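Local coordinates for protein cyanophage-like gp41-1 intein (Metagenome, PDB 6QAZ) that probably excises itself from a host protein by protein splicing, joining the flanking extein sequences, as a naturally split intein, at residues 11-15 / 27-31. Numbering follows the deposited sequence.
Sequences VQTPQ and DLVLS
Two extended strands, 11-13 and 28-31, cross at 116° and approach to 4.7 Å, so their pairing is brief. Thr13 CA lies 4.8 Å from Val29 CA, and Gln12 CA 5.4 Å from Leu30 CA. One direct backbone hydrogen bond joins them, Leu30 N to Gln12 O (2.8 Å); the same Gln12 O receives a CA-H...O contact from Val29 CA (3.3 Å), and Leu28 O one from Thr13 CA (3.2 Å). Where the strands splay, a water bridges Gln12 N and Leu30 O (2.9 Å each); beside the flanking loop residues, another binds Gln15 OE1 (2.8 Å), Asp27 OD1 (2.7 Å) and Leu28 N (3.0 Å). Val11 CG2 lies 3.8 Å from Val29 CG1 (both chi1 m) beside Phe119, while Pro14 CD rests on Leu28 CB (3.8 Å). Gln12, t at chi1 and chi2, brings OE1 to 3.4 Å from Leu30 CD2 and hydrogen-bonds Lys90; Asp27 salt-bridges Lys18 and accepts a hydrogen bond from Gln24 N. Hairpin 10-13/16-19 thus packs obliquely on the larger sheet through 28-31, consistent with the all-beta HINT fold of inteins.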
loop_
_atom_site.group_PDB
_atom_site.type_symbol
_atom_site.label_atom_id
_atom_site.label_comp_id
_atom_site.label_asym_id
_atom_site.label_seq_id
_atom_site.Cartn_x
_atom_site.Cartn_y
_atom_site.Cartn_z
ATOM N N VAL A 11 -7.483 -1.981 4.667
ATOM C CA VAL A 11 -6.524 -1.797 5.775
ATOM C C VAL A 11 -7.215 -2.284 7.044
ATOM O O VAL A 11 -8.442 -2.315 7.139
ATOM C CB VAL A 11 -6.077 -0.334 5.881
ATOM C CG1 VAL A 11 -5.360 0.084 4.617
ATOM C CG2 VAL A 11 -7.222 0.604 6.198
ATOM N N GLN A 12 -6.417 -2.673 8.023
ATOM C CA GLN A 12 -6.914 -3.260 9.267
ATOM C C GLN A 12 -6.942 -2.193 10.366
ATOM O O GLN A 12 -5.879 -1.675 10.725
ATOM C CB GLN A 12 -5.991 -4.416 9.603
ATOM C CG GLN A 12 -6.578 -5.317 10.653
ATOM C CD GLN A 12 -5.803 -6.595 10.813
ATOM O OE1 GLN A 12 -5.037 -7.040 9.961
ATOM N NE2 GLN A 12 -6.021 -7.207 11.942
ATOM N N THR A 13 -8.118 -1.897 10.884
ATOM C CA THR A 13 -8.268 -1.005 12.041
ATOM C C THR A 13 -8.583 -1.867 13.238
ATOM O O THR A 13 -9.011 -3.022 13.101
ATOM C CB THR A 13 -9.329 0.066 11.814
ATOM O OG1 THR A 13 -10.628 -0.505 11.990
ATOM C CG2 THR A 13 -9.186 0.757 10.486
ATOM N N PRO A 14 -8.573 -1.297 14.451
ATOM C CA PRO A 14 -9.044 -2.060 15.607
ATOM C C PRO A 14 -10.521 -2.453 15.511
ATOM O O PRO A 14 -10.946 -3.295 16.276
ATOM C CB PRO A 14 -8.723 -1.144 16.795
ATOM C CG PRO A 14 -7.567 -0.280 16.288
ATOM C CD PRO A 14 -7.953 -0.006 14.852
ATOM N N GLN A 15 -11.299 -1.733 14.712
ATOM C CA GLN A 15 -12.743 -2.002 14.519
ATOM C C GLN A 15 -12.979 -2.932 13.314
ATOM O O GLN A 15 -14.163 -3.218 13.047
ATOM C CB GLN A 15 -13.463 -0.669 14.341
ATOM C CG GLN A 15 -13.350 0.260 15.554
ATOM C CD GLN A 15 -12.047 1.030 15.670
ATOM O OE1 GLN A 15 -11.371 1.362 14.686
ATOM N NE2 GLN A 15 -11.692 1.330 16.916
ATOM N N ASP A 27 -8.150 7.553 12.606
ATOM C CA ASP A 27 -8.193 6.081 12.533
ATOM C C ASP A 27 -6.812 5.520 12.863
ATOM O O ASP A 27 -5.794 6.201 12.764
ATOM C CB ASP A 27 -8.586 5.573 11.147
ATOM C CG ASP A 27 -10.064 5.315 10.871
ATOM O OD1 ASP A 27 -10.705 4.588 11.643
ATOM O OD2 ASP A 27 -10.577 5.883 9.869
ATOM N N LEU A 28 -6.800 4.261 13.246
ATOM C CA LEU A 28 -5.582 3.488 13.514
ATOM C C LEU A 28 -5.499 2.344 12.504
ATOM O O LEU A 28 -6.511 1.649 12.327
ATOM C CB LEU A 28 -5.644 2.956 14.943
ATOM C CG LEU A 28 -5.396 3.996 16.040
ATOM C CD1 LEU A 28 -5.869 3.484 17.370
ATOM C CD2 LEU A 28 -3.927 4.399 16.109
ATOM N N VAL A 29 -4.340 2.172 11.872
ATOM C CA VAL A 29 -4.156 1.119 10.854
ATOM C C VAL A 29 -2.987 0.244 11.226
ATOM O O VAL A 29 -1.923 0.734 11.648
ATOM C CB VAL A 29 -4.029 1.700 9.447
ATOM C CG1 VAL A 29 -5.347 2.316 9.003
ATOM C CG2 VAL A 29 -2.879 2.669 9.289
ATOM N N LEU A 30 -3.151 -1.057 11.036
ATOM C CA LEU A 30 -2.151 -2.027 11.496
ATOM C C LEU A 30 -0.948 -2.035 10.565
ATOM O O LEU A 30 -1.098 -2.112 9.341
ATOM C CB LEU A 30 -2.770 -3.420 11.544
ATOM C CG LEU A 30 -1.853 -4.502 12.096
ATOM C CD1 LEU A 30 -1.516 -4.275 13.560
ATOM C CD2 LEU A 30 -2.481 -5.867 11.904
ATOM N N SER A 31 0.225 -2.001 11.175
ATOM C CA SER A 31 1.525 -2.160 10.529
ATOM C C SER A 31 2.236 -3.379 11.101
ATOM O O SER A 31 1.685 -4.096 11.944
ATOM C CB SER A 31 2.348 -0.909 10.746
ATOM O OG SER A 31 2.960 -0.920 12.008
HETATM O O HOH W 1 -3.612 -2.078 7.928
HETATM O O HOH W 2 -9.614 3.248 13.705
#